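Local coordinates for protein aspartokinase (PDB 2CDQ) that catalyses the ATP-dependent phosphorylation of L-aspartate to 4-phospho-L-aspartate, the first step in making lysine, threonine, methionine and isoleucine in plants, at residues C29-G34 against E248-K253; V60-A65 against L235-I240; W252-G257 against K309-P314; P305-N310 against G318-K323. One frame throughout, in Å; residues are numbered along the deposited sequence.

How the interactions relate
Strand 29-33 opens the sheet of the amino acid kinase domain, and interaction 1 closes a loop of more than 200 residues by setting strand 248-253 beside it. Interaction 2 is nested inside that loop: strand 59-63, the neighbour of 29-33 in the sheet, is packed by helix 232-244, which leads directly into strand 248-253. Interaction 3 starts on Trp-252 and Lys-253, where interaction 1 ends, and closes a shorter loop to strand 306-310. Interaction 4 then follows from Lys-309 and Asn-310 as a hairpin with strand 319-322. None of the loops cross. Interactions 1, 3 and 4 join 29-33, 248-253, 306-310 and 319-322 side by side; interaction 2 ties 59-63 to the helix.

Interaction 1: residues C29-G34 against E248-K253; sequences CVMKFG and EIQVWK
Phe-33 and Trp-252 stack at one end of a buried parallel strand pair, 29-33 with 248-253, in the central sheet of the amino acid kinase domain. The short strand axes approach to 4.9 Å at 22°. Val-30 O receives Gln-250 N (3.0 Å), then Lys-32 takes over, its N giving to Gln-250 O and its O receiving Trp-252 N. Beyond the strand end a water continues the link, accepting from Gly-34 N and donating to Trp-252 O. The Phe-33 ring lies in an offset stack on the five-membered ring of Trp-252, centroids 4.3 Å apart and planes at 11°. Met-31 is bent at chi3 (97°), which places CE 3.3 Å from Trp-252 CZ2, while SD stands oblique to the indole. On the same face the Gln-250 amide gives NE2 to Glu-248 OE2 (2.7 Å), nearly in its own plane. On the other face Val-30 CG1 meets Ile-249 CG1 at 3.8 Å, and Lys-32, which probably binds ATP, forms a salt bridge with Asp-234. Helix 232-244 covers this second face, and strands 59-63 and 306-310 flank the pair.

Interaction 2: residues V60-A65 against L235-I240; sequences VIVLSA and LTATTI. With LYS (lysine), chain D.
On the helix that Val-62 packs against, the carbonyl oxygen of Leu-235 is held by two groups of one residue: Thr-239 N reaches it at 2.8 Å in the regular helical bond, and Thr-239 OG1 donates to the same Leu-235 O at 2.7 Å from well above the carbonyl plane. Thr-239 takes no part in the meeting with strand 60-63, which is made by carbon atoms of Val-60, Val-62, Thr-236, Ala-237 and Ile-240. Val-62 carries most of it. With CG1 anti to the backbone N (chi1 178°), its two methyls part: CG1 meets Thr-236 CG2 at 3.9 Å, the side chains crossing at a slant, whereas CG2 rests on Ala-237 CA (3.9 Å) and beside Ile-240 CD1 (4.0 Å). Val-62 and Ile-240 slide past each other in opposite directions. Two residues back along the strand, on the same face, Val-60 CG1 and Ile-240 CG2 meet tip to tip at 4.1 Å. Strand and helix run nearly antiparallel, their axes 8.8 Å apart at 157°. Past the strand end, Ser-64, which probably binds ATP, is hydrogen-bonded through OG to Ser-233 OG. There a bound lysine approaches, its N 3.2 Å from Ala-65 N, and it is hydrogen-bonded to Glu-148, a substrate-binding residue. Helix 232-244 thus packs on one face of the central sheet, as in the alpha/beta/alpha sandwich of the amino acid kinase fold, with Ser-64, Ala-65 and Ser-233 lining the lysine pocket.

Interaction 3: residues W252-G257 against K309-P314; sequences WKDVDG and KNSYNP
Where parallel strands 248-253 and 306-310 run out, Lys-253 and Asn-310 lead into two loops, one an inverse gamma turn centred on Asp-256, the other a type I beta turn from Asn-310 to Asn-313, and polar side chains tie them together. The last strand bonds are Lys-253 N to Lys-309 O (2.8 Å) and Ser-311 N to Lys-253 O (2.9 Å). That second carbonyl is held twice, since Ser-311 OG also donates to it, from above its plane. Asp-256 OD1 is likewise shared: Asn-310 ND2 (2.7 Å) and Asn-313 ND2 (3.0 Å) reach it from opposite faces of the carboxylate plane, so one oxygen binds both ends of the turn. Lys-309 CB sits over the six-membered ring of Trp-252, 3.6 Å from its centroid and 11° off the normal, on the face opposite to Phe-33. The lysine chain continues alongside the indole, CD 3.7 Å from Trp-252 CZ2, then bends at chi3 (87°), and NZ is bonded to Pro-314 O within its own segment. Pro-314 CB touches the indole edge, 4.0 Å from Trp-252 CH2. Asp-254 forms a salt bridge with Arg-43. Helix 41-53 packs on this side of the sheet, its Leu-50 touching Trp-252, Ser-311 and Pro-314, while the loop residues Ala-288 to Val-290 border Lys-253.

Interaction 4: residues P305-N310 against G318-K323; sequences PVRVKN and GTIITK
Arg-307 leaves its strand with CG anti to the backbone N (chi1 -169°) and turns at chi3 (-64°), which places NE where the guanidinium can lie against the neighbouring Ile-320. That isoleucine's CG1, anti to its own carbonyl carbon, sits over one face of the guanidinium, 3.4 Å from Arg-307 CZ. The charged group has polar partners too: NE forms a salt bridge with Glu-248, and NH1 is bonded to Pro-317 O in the connecting loop. Pro-305 CB meets the other branch, Ile-320 CG2, at 4.1 Å. On the opposite face of the hairpin Ile-321 CD1 lies beside Val-306 CG1 (4.0 Å) and close to Val-308 CG2 (4.2 Å). The backbones run antiparallel, axes 4.7 Å apart at 164°. Val-306 pairs with Ile-321, and Val-308 with Thr-319, each through two bonds, among them Val-308 N to Thr-319 O at 2.9 Å. Between them Arg-307 and Ile-320 form the non-hydrogen-bonded pair. Thr-319 OG1 is satisfied by Val-272 O and Val-258 N. Strand 306-310 of this hairpin is bonded in parallel to 248-253, and 319-322 to 274-276, while helix 277-287 packs on Ile-321.

Interaction 1: residues C29-G34 against E248-K253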
loop_
_atom_site.group_PDB
_atom_site.type_symbol
_atom_site.label_atom_id
_atom_site.label_comp_id
_atom_site.label_asym_id
_atom_site.label_seq_id
_atom_site.Cartn_x
_atom_site.Cartn_y
_atom_site.Cartn_z
ATOM N N CYS A 29 28.674 30.163 -5.483
ATOM C CA CYS A 29 27.410 29.519 -5.112
ATOM C C CYS A 29 26.243 29.983 -5.982
ATOM O O CYS A 29 26.335 30.990 -6.690
ATOM C CB CYS A 29 27.078 29.794 -3.644
ATOM S SG CYS A 29 26.916 31.552 -3.293
ATOM N N VAL A 30 25.146 29.234 -5.908
ATOM C CA VAL A 30 23.896 29.585 -6.578
ATOM C C VAL A 30 22.807 29.898 -5.544
ATOM O O VAL A 30 22.623 29.159 -4.575
ATOM C CB VAL A 30 23.444 28.485 -7.581
ATOM C CG1 VAL A 30 23.646 27.091 -7.003
ATOM C CG2 VAL A 30 22.005 28.690 -8.003
ATOM N N MET A 31 22.114 31.017 -5.746
ATOM C CA MET A 31 21.022 31.427 -4.865
ATOM C C MET A 31 19.708 31.410 -5.628
ATOM O O MET A 31 19.581 32.031 -6.687
ATOM C CB MET A 31 21.290 32.811 -4.278
ATOM C CG MET A 31 22.601 32.894 -3.511
ATOM S SD MET A 31 23.082 34.580 -3.129
ATOM C CE MET A 31 22.490 34.729 -1.456
ATOM N N LYS A 32 18.744 30.671 -5.091
ATOM C CA LYS A 32 17.443 30.527 -5.721
ATOM C C LYS A 32 16.410 31.309 -4.933
ATOM O O LYS A 32 16.370 31.236 -3.701
ATOM C CB LYS A 32 17.045 29.053 -5.801
ATOM C CG LYS A 32 15.676 28.799 -6.409
ATOM C CD LYS A 32 14.581 28.804 -5.358
ATOM C CE LYS A 32 13.218 28.671 -5.992
ATOM N NZ LYS A 32 12.280 28.015 -5.048
ATOM N N PHE A 33 15.574 32.044 -5.661
ATOM C CA PHE A 33 14.508 32.844 -5.063
ATOM C C PHE A 33 13.151 32.524 -5.681
ATOM O O PHE A 33 13.005 32.474 -6.908
ATOM C CB PHE A 33 14.831 34.337 -5.190
ATOM C CG PHE A 33 16.025 34.763 -4.389
ATOM C CD1 PHE A 33 15.880 35.168 -3.064
ATOM C CD2 PHE A 33 17.295 34.744 -4.949
ATOM C CE1 PHE A 33 16.983 35.555 -2.306
ATOM C CE2 PHE A 33 18.410 35.126 -4.201
ATOM C CZ PHE A 33 18.253 35.532 -2.874
ATOM N N GLY A 34 12.167 32.301 -4.814
ATOM C CA GLY A 34 10.807 31.982 -5.230
ATOM C C GLY A 34 10.000 33.197 -5.642
ATOM O O GLY A 34 10.504 34.321 -5.648
ATOM N N GLU A 248 28.027 25.069 -2.217
ATOM C CA GLU A 248 26.644 24.798 -1.787
ATOM C C GLU A 248 25.575 25.420 -2.693
ATOM O O GLU A 248 25.839 26.374 -3.428
ATOM C CB GLU A 248 26.411 25.209 -0.320
ATOM C CG GLU A 248 26.342 26.708 -0.056
ATOM C CD GLU A 248 25.891 27.046 1.363
ATOM O OE1 GLU A 248 25.958 26.178 2.259
ATOM O OE2 GLU A 248 25.468 28.198 1.584
ATOM N N ILE A 249 24.371 24.854 -2.629
ATOM C CA ILE A 249 23.193 25.411 -3.293
ATOM C C ILE A 249 22.264 25.972 -2.222
ATOM O O ILE A 249 21.909 25.272 -1.277
ATOM C CB ILE A 249 22.462 24.350 -4.153
ATOM C CG1 ILE A 249 23.407 23.789 -5.221
ATOM C CG2 ILE A 249 21.216 24.941 -4.815
ATOM C CD1 ILE A 249 23.216 22.314 -5.508
ATOM N N GLN A 250 21.900 27.244 -2.367
ATOM C CA GLN A 250 21.076 27.942 -1.383
ATOM C C GLN A 250 19.662 28.143 -1.894
ATOM O O GLN A 250 19.464 28.606 -3.013
ATOM C CB GLN A 250 21.684 29.304 -1.051
ATOM C CG GLN A 250 22.952 29.254 -0.208
ATOM C CD GLN A 250 23.494 30.637 0.137
ATOM O OE1 GLN A 250 22.863 31.666 -0.149
ATOM N NE2 GLN A 250 24.673 30.666 0.758
ATOM N N VAL A 251 18.682 27.795 -1.071
ATOM C CA VAL A 251 17.275 28.033 -1.392
ATOM C C VAL A 251 16.715 29.024 -0.375
ATOM O O VAL A 251 16.764 28.782 0.832
ATOM C CB VAL A 251 16.463 26.708 -1.415
ATOM C CG1 VAL A 251 14.965 26.962 -1.355
ATOM C CG2 VAL A 251 16.809 25.895 -2.653
ATOM N N TRP A 252 16.199 30.145 -0.868
ATOM C CA TRP A 252 15.730 31.217 0.010
ATOM C C TRP A 252 14.226 31.181 0.327
ATOM O O TRP A 252 13.392 30.918 -0.544
ATOM C CB TRP A 252 16.160 32.577 -0.540
ATOM C CG TRP A 252 17.649 32.795 -0.426
ATOM C CD1 TRP A 252 18.610 32.396 -1.313
ATOM C CD2 TRP A 252 18.341 33.445 0.646
ATOM N NE1 TRP A 252 19.855 32.759 -0.860
ATOM C CE2 TRP A 252 19.718 33.404 0.340
ATOM C CE3 TRP A 252 17.932 34.058 1.835
ATOM C CZ2 TRP A 252 20.686 33.953 1.183
ATOM C CZ3 TRP A 252 18.897 34.604 2.670
ATOM C CH2 TRP A 252 20.257 34.548 2.340
ATOM N N LYS A 253 13.912 31.432 1.598
ATOM C CA LYS A 253 12.542 31.479 2.110
ATOM C C LYS A 253 12.364 32.662 3.071
ATOM O O LYS A 253 13.321 33.389 3.345
ATOM C CB LYS A 253 12.191 30.168 2.825
ATOM C CG LYS A 253 11.915 28.982 1.904
ATOM C CD LYS A 253 11.063 27.928 2.598
ATOM C CE LYS A 253 9.582 28.308 2.583
ATOM N NZ LYS A 253 8.759 27.407 3.442
HETATM O O HOH W 1 12.480 32.561 -2.236
#

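Interaction 2: residues V60-A65 against L235-I240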
loop_
_atom_site.group_PDB
_atom_site.type_symbol
_atom_site.label_atom_id
_atom_site.label_comp_id
_atom_site.label_asym_id
_atom_site.label_seq_id
_atom_site.Cartn_x
_atom_site.Cartn_y
_atom_site.Cartn_z
ATOM N N VAL A 60 25.347 32.949 -8.497
ATOM C CA VAL A 60 24.460 32.799 -9.651
ATOM C C VAL A 60 23.031 32.870 -9.117
ATOM O O VAL A 60 22.685 32.160 -8.175
ATOM C CB VAL A 60 24.688 31.463 -10.409
ATOM C CG1 VAL A 60 23.526 31.156 -11.355
ATOM C CG2 VAL A 60 25.990 31.508 -11.193
ATOM N N ILE A 61 22.212 33.735 -9.703
ATOM C CA ILE A 61 20.856 33.934 -9.209
ATOM C C ILE A 61 19.832 33.203 -10.071
ATOM O O ILE A 61 19.805 33.353 -11.294
ATOM C CB ILE A 61 20.512 35.438 -9.084
ATOM C CG1 ILE A 61 21.621 36.193 -8.328
ATOM C CG2 ILE A 61 19.136 35.640 -8.432
ATOM C CD1 ILE A 61 21.827 35.773 -6.853
ATOM N N VAL A 62 19.009 32.393 -9.414
ATOM C CA VAL A 62 17.922 31.680 -10.070
ATOM C C VAL A 62 16.615 32.304 -9.620
ATOM O O VAL A 62 16.293 32.293 -8.426
ATOM C CB VAL A 62 17.928 30.170 -9.718
ATOM C CG1 VAL A 62 16.750 29.459 -10.372
ATOM C CG2 VAL A 62 19.220 29.523 -10.165
ATOM N N LEU A 63 15.863 32.849 -10.571
ATOM C CA LEU A 63 14.591 33.493 -10.256
ATOM C C LEU A 63 13.380 32.746 -10.781
ATOM O O LEU A 63 13.372 32.262 -11.914
ATOM C CB LEU A 63 14.546 34.931 -10.778
ATOM C CG LEU A 63 15.463 35.989 -10.177
ATOM C CD1 LEU A 63 15.091 37.324 -10.767
ATOM C CD2 LEU A 63 15.357 36.027 -8.662
ATOM N N SER A 64 12.357 32.673 -9.936
ATOM C CA SER A 64 11.020 32.281 -10.358
ATOM C C SER A 64 10.329 33.471 -11.031
ATOM O O SER A 64 10.926 34.539 -11.162
ATOM C CB SER A 64 10.214 31.821 -9.148
ATOM O OG SER A 64 10.767 30.637 -8.602
ATOM N N ALA A 65 9.081 33.290 -11.459
ATOM C CA ALA A 65 8.283 34.392 -11.987
ATOM C C ALA A 65 7.815 35.271 -10.831
ATOM O O ALA A 65 7.803 34.823 -9.685
ATOM C CB ALA A 65 7.101 33.858 -12.754
ATOM N N LEU A 235 15.183 22.823 -8.951
ATOM C CA LEU A 235 15.953 21.945 -9.834
ATOM C C LEU A 235 17.003 22.708 -10.649
ATOM O O LEU A 235 18.148 22.260 -10.768
ATOM C CB LEU A 235 15.024 21.162 -10.768
ATOM C CG LEU A 235 15.668 20.134 -11.712
ATOM C CD1 LEU A 235 16.496 19.109 -10.946
ATOM C CD2 LEU A 235 14.608 19.443 -12.569
ATOM N N THR A 236 16.602 23.853 -11.198
ATOM C CA THR A 236 17.509 24.725 -11.936
ATOM C C THR A 236 18.706 25.096 -11.081
ATOM O O THR A 236 19.843 25.058 -11.559
ATOM C CB THR A 236 16.793 25.995 -12.402
ATOM O OG1 THR A 236 15.727 25.622 -13.271
ATOM C CG2 THR A 236 17.729 26.904 -13.163
ATOM N N ALA A 237 18.445 25.438 -9.820
ATOM C CA ALA A 237 19.507 25.828 -8.899
ATOM C C ALA A 237 20.495 24.688 -8.641
ATOM O O ALA A 237 21.702 24.894 -8.711
ATOM C CB ALA A 237 18.926 26.346 -7.598
ATOM N N THR A 238 19.979 23.491 -8.361
ATOM C CA THR A 238 20.828 22.325 -8.080
ATOM C C THR A 238 21.578 21.839 -9.321
ATOM O O THR A 238 22.736 21.429 -9.229
ATOM C CB THR A 238 20.029 21.156 -7.493
ATOM O OG1 THR A 238 18.956 20.828 -8.379
ATOM C CG2 THR A 238 19.474 21.516 -6.125
ATOM N N THR A 239 20.909 21.886 -10.473
ATOM C CA THR A 239 21.532 21.563 -11.751
ATOM C C THR A 239 22.769 22.436 -11.974
ATOM O O THR A 239 23.872 21.919 -12.142
ATOM C CB THR A 239 20.531 21.713 -12.915
ATOM O OG1 THR A 239 19.409 20.852 -12.681
ATOM C CG2 THR A 239 21.172 21.352 -14.252
ATOM N N ILE A 240 22.581 23.755 -11.945
ATOM C CA ILE A 240 23.691 24.710 -12.042
ATOM C C ILE A 240 24.795 24.401 -11.020
ATOM O O ILE A 240 25.985 24.466 -11.343
ATOM C CB ILE A 240 23.195 26.168 -11.901
ATOM C CG1 ILE A 240 22.359 26.555 -13.122
ATOM C CG2 ILE A 240 24.363 27.133 -11.748
ATOM C CD1 ILE A 240 21.467 27.748 -12.886
HETATM N N LYS D . 8.027 30.228 -11.371
HETATM C CA LYS D . 6.897 29.719 -10.542
HETATM C C LYS D . 6.862 30.378 -9.150
HETATM O O LYS D . 6.799 31.606 -9.050
HETATM C CB LYS D . 6.947 28.188 -10.454
HETATM C CG LYS D . 8.335 27.611 -10.171
HETATM C CD LYS D . 8.263 26.135 -9.829
HETATM C CE LYS D . 7.643 25.901 -8.457
HETATM N NZ LYS D . 7.559 24.450 -8.142
HETATM O OXT LYS D . 6.893 29.739 -8.093
#

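Interaction 3: residues W252-G257 against K309-P314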
loop_
_atom_site.group_PDB
_atom_site.type_symbol
_atom_site.label_atom_id
_atom_site.label_comp_id
_atom_site.label_asym_id
_atom_site.label_seq_id
_atom_site.Cartn_x
_atom_site.Cartn_y
_atom_site.Cartn_z
ATOM N N TRP A 252 16.199 30.145 -0.868
ATOM C CA TRP A 252 15.730 31.217 0.010
ATOM C C TRP A 252 14.226 31.181 0.327
ATOM O O TRP A 252 13.392 30.918 -0.544
ATOM C CB TRP A 252 16.160 32.577 -0.540
ATOM C CG TRP A 252 17.649 32.795 -0.426
ATOM C CD1 TRP A 252 18.610 32.396 -1.313
ATOM C CD2 TRP A 252 18.341 33.445 0.646
ATOM N NE1 TRP A 252 19.855 32.759 -0.860
ATOM C CE2 TRP A 252 19.718 33.404 0.340
ATOM C CE3 TRP A 252 17.932 34.058 1.835
ATOM C CZ2 TRP A 252 20.686 33.953 1.183
ATOM C CZ3 TRP A 252 18.897 34.604 2.670
ATOM C CH2 TRP A 252 20.257 34.548 2.340
ATOM N N LYS A 253 13.912 31.432 1.598
ATOM C CA LYS A 253 12.542 31.479 2.110
ATOM C C LYS A 253 12.364 32.662 3.071
ATOM O O LYS A 253 13.321 33.389 3.345
ATOM C CB LYS A 253 12.191 30.168 2.825
ATOM C CG LYS A 253 11.915 28.982 1.904
ATOM C CD LYS A 253 11.063 27.928 2.598
ATOM C CE LYS A 253 9.582 28.308 2.583
ATOM N NZ LYS A 253 8.759 27.407 3.442
ATOM N N ASP A 254 11.146 32.845 3.585
ATOM C CA ASP A 254 10.844 33.944 4.511
ATOM C C ASP A 254 10.871 33.554 5.996
ATOM O O ASP A 254 10.595 34.385 6.869
ATOM C CB ASP A 254 9.499 34.578 4.156
ATOM C CG ASP A 254 9.550 35.355 2.856
ATOM O OD1 ASP A 254 10.614 35.930 2.536
ATOM O OD2 ASP A 254 8.519 35.398 2.152
ATOM N N VAL A 255 11.219 32.298 6.270
ATOM C CA VAL A 255 11.312 31.766 7.633
ATOM C C VAL A 255 12.671 31.099 7.851
ATOM O O VAL A 255 13.431 30.916 6.898
ATOM C CB VAL A 255 10.198 30.752 7.909
ATOM C CG1 VAL A 255 8.841 31.448 7.981
ATOM C CG2 VAL A 255 10.201 29.667 6.845
ATOM N N ASP A 256 12.978 30.722 9.090
ATOM C CA ASP A 256 14.300 30.167 9.414
ATOM C C ASP A 256 14.485 28.687 8.995
ATOM O O ASP A 256 14.636 27.790 9.837
ATOM C CB ASP A 256 14.646 30.393 10.901
ATOM C CG ASP A 256 14.784 31.881 11.269
ATOM O OD1 ASP A 256 15.307 32.669 10.454
ATOM O OD2 ASP A 256 14.383 32.262 12.389
ATOM N N GLY A 257 14.476 28.452 7.684
ATOM C CA GLY A 257 14.725 27.128 7.114
ATOM C C GLY A 257 13.518 26.206 7.099
ATOM O O GLY A 257 12.404 26.618 6.752
ATOM N N LYS A 309 17.656 29.143 3.555
ATOM C CA LYS A 309 17.938 30.374 4.297
ATOM C C LYS A 309 16.747 31.321 4.406
ATOM O O LYS A 309 15.808 31.272 3.600
ATOM C CB LYS A 309 19.120 31.120 3.674
ATOM C CG LYS A 309 20.430 30.358 3.716
ATOM C CD LYS A 309 21.623 31.260 3.482
ATOM C CE LYS A 309 22.106 31.891 4.778
ATOM N NZ LYS A 309 23.401 32.604 4.585
ATOM N N ASN A 310 16.810 32.193 5.408
ATOM C CA ASN A 310 15.780 33.190 5.660
ATOM C C ASN A 310 16.213 34.563 5.148
ATOM O O ASN A 310 17.210 35.115 5.610
ATOM C CB ASN A 310 15.487 33.254 7.163
ATOM C CG ASN A 310 14.275 34.104 7.493
ATOM O OD1 ASN A 310 13.534 34.525 6.606
ATOM N ND2 ASN A 310 14.065 34.355 8.778
ATOM N N SER A 311 15.466 35.112 4.193
ATOM C CA SER A 311 15.812 36.415 3.629
ATOM C C SER A 311 15.709 37.524 4.673
ATOM O O SER A 311 16.367 38.554 4.554
ATOM C CB SER A 311 15.010 36.737 2.357
ATOM O OG SER A 311 13.672 36.276 2.426
ATOM N N TYR A 312 14.906 37.293 5.707
ATOM C CA TYR A 312 14.789 38.241 6.810
ATOM C C TYR A 312 15.823 37.993 7.907
ATOM O O TYR A 312 15.848 38.701 8.917
ATOM C CB TYR A 312 13.376 38.217 7.396
ATOM C CG TYR A 312 12.334 38.793 6.475
ATOM C CD1 TYR A 312 11.426 37.967 5.826
ATOM C CD2 TYR A 312 12.258 40.166 6.243
ATOM C CE1 TYR A 312 10.461 38.486 4.975
ATOM C CE2 TYR A 312 11.297 40.700 5.388
ATOM C CZ TYR A 312 10.399 39.852 4.759
ATOM O OH TYR A 312 9.435 40.360 3.913
ATOM N N ASN A 313 16.681 36.997 7.700
ATOM C CA ASN A 313 17.671 36.602 8.698
ATOM C C ASN A 313 18.894 35.975 8.015
ATOM O O ASN A 313 19.249 34.825 8.286
ATOM C CB ASN A 313 17.018 35.633 9.692
ATOM C CG ASN A 313 17.882 35.345 10.900
ATOM O OD1 ASN A 313 18.866 36.037 11.159
ATOM N ND2 ASN A 313 17.513 34.313 11.650
ATOM N N PRO A 314 19.558 36.744 7.136
ATOM C CA PRO A 314 20.463 36.154 6.149
ATOM C C PRO A 314 21.788 35.648 6.714
ATOM O O PRO A 314 22.438 34.805 6.099
ATOM C CB PRO A 314 20.709 37.304 5.175
ATOM C CG PRO A 314 20.521 38.527 5.976
ATOM C CD PRO A 314 19.522 38.213 7.046
#

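Interaction 4: residues P305-N310 against G318-K323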
loop_
_atom_site.group_PDB
_atom_site.type_symbol
_atom_site.label_atom_id
_atom_site.label_comp_id
_atom_site.label_asym_id
_atom_site.label_seq_id
_atom_site.Cartn_x
_atom_site.Cartn_y
_atom_site.Cartn_z
ATOM N N PRO A 305 25.977 20.096 -0.606
ATOM C CA PRO A 305 24.957 20.403 0.403
ATOM C C PRO A 305 23.981 21.476 -0.074
ATOM O O PRO A 305 24.381 22.406 -0.781
ATOM C CB PRO A 305 25.777 20.920 1.595
ATOM C CG PRO A 305 27.102 21.319 1.022
ATOM C CD PRO A 305 27.340 20.384 -0.120
ATOM N N VAL A 306 22.709 21.324 0.288
ATOM C CA VAL A 306 21.686 22.331 -0.006
ATOM C C VAL A 306 21.353 23.078 1.284
ATOM O O VAL A 306 21.199 22.460 2.341
ATOM C CB VAL A 306 20.424 21.705 -0.667
ATOM C CG1 VAL A 306 19.262 22.685 -0.695
ATOM C CG2 VAL A 306 20.744 21.242 -2.081
ATOM N N ARG A 307 21.281 24.405 1.199
ATOM C CA ARG A 307 20.966 25.238 2.359
ATOM C C ARG A 307 19.670 26.024 2.167
ATOM O O ARG A 307 19.458 26.649 1.122
ATOM C CB ARG A 307 22.117 26.197 2.672
ATOM C CG ARG A 307 21.974 26.910 4.015
ATOM C CD ARG A 307 23.140 27.845 4.268
ATOM N NE ARG A 307 24.404 27.122 4.373
ATOM C CZ ARG A 307 24.897 26.642 5.510
ATOM N NH1 ARG A 307 24.238 26.807 6.655
ATOM N NH2 ARG A 307 26.052 25.992 5.500
ATOM N N VAL A 308 18.813 25.990 3.182
ATOM C CA VAL A 308 17.576 26.755 3.151
ATOM C C VAL A 308 17.709 27.931 4.113
ATOM O O VAL A 308 17.869 27.740 5.323
ATOM C CB VAL A 308 16.343 25.882 3.471
ATOM C CG1 VAL A 308 15.070 26.677 3.299
ATOM C CG2 VAL A 308 16.311 24.662 2.567
ATOM N N LYS A 309 17.656 29.143 3.555
ATOM C CA LYS A 309 17.938 30.374 4.297
ATOM C C LYS A 309 16.747 31.321 4.406
ATOM O O LYS A 309 15.808 31.272 3.600
ATOM C CB LYS A 309 19.120 31.120 3.674
ATOM C CG LYS A 309 20.430 30.358 3.716
ATOM C CD LYS A 309 21.623 31.260 3.482
ATOM C CE LYS A 309 22.106 31.891 4.778
ATOM N NZ LYS A 309 23.401 32.604 4.585
ATOM N N ASN A 310 16.810 32.193 5.408
ATOM C CA ASN A 310 15.780 33.190 5.660
ATOM C C ASN A 310 16.213 34.563 5.148
ATOM O O ASN A 310 17.210 35.115 5.610
ATOM C CB ASN A 310 15.487 33.254 7.163
ATOM C CG ASN A 310 14.275 34.104 7.493
ATOM O OD1 ASN A 310 13.534 34.525 6.606
ATOM N ND2 ASN A 310 14.065 34.355 8.778
ATOM N N GLY A 318 20.247 28.602 9.214
ATOM C CA GLY A 318 19.055 28.039 8.595
ATOM C C GLY A 318 19.013 26.526 8.725
ATOM O O GLY A 318 19.028 25.991 9.834
ATOM N N THR A 319 18.958 25.843 7.583
ATOM C CA THR A 319 18.920 24.385 7.537
ATOM C C THR A 319 19.862 23.888 6.446
ATOM O O THR A 319 19.663 24.197 5.268
ATOM C CB THR A 319 17.480 23.874 7.278
ATOM O OG1 THR A 319 16.658 24.171 8.409
ATOM C CG2 THR A 319 17.459 22.376 7.052
ATOM N N ILE A 320 20.893 23.138 6.841
ATOM C CA ILE A 320 21.806 22.519 5.875
ATOM C C ILE A 320 21.362 21.088 5.627
ATOM O O ILE A 320 21.259 20.290 6.563
ATOM C CB ILE A 320 23.310 22.514 6.317
ATOM C CG1 ILE A 320 23.706 23.816 7.009
ATOM C CG2 ILE A 320 24.232 22.322 5.122
ATOM C CD1 ILE A 320 23.925 23.692 8.504
ATOM N N ILE A 321 21.089 20.772 4.364
ATOM C CA ILE A 321 20.768 19.408 3.974
ATOM C C ILE A 321 22.027 18.719 3.439
ATOM O O ILE A 321 22.621 19.163 2.450
ATOM C CB ILE A 321 19.636 19.351 2.937
ATOM C CG1 ILE A 321 18.453 20.214 3.390
ATOM C CG2 ILE A 321 19.208 17.902 2.712
ATOM C CD1 ILE A 321 17.506 20.620 2.263
ATOM N N THR A 322 22.429 17.646 4.120
ATOM C CA THR A 322 23.639 16.892 3.775
ATOM C C THR A 322 23.336 15.398 3.645
ATOM O O THR A 322 22.240 14.947 4.002
ATOM C CB THR A 322 24.776 17.108 4.817
ATOM O OG1 THR A 322 24.273 16.896 6.141
ATOM C CG2 THR A 322 25.358 18.524 4.723
ATOM N N LYS A 323 24.308 14.650 3.116
ATOM C CA LYS A 323 24.217 13.190 2.969
ATOM C C LYS A 323 23.891 12.521 4.309
ATOM O O LYS A 323 22.946 11.732 4.407
ATOM C CB LYS A 323 25.538 12.641 2.410
ATOM C CG LYS A 323 25.532 11.165 1.999
ATOM C CD LYS A 323 25.192 10.991 0.512
ATOM C CE LYS A 323 26.102 9.953 -0.173
ATOM N NZ LYS A 323 25.915 8.555 0.325
#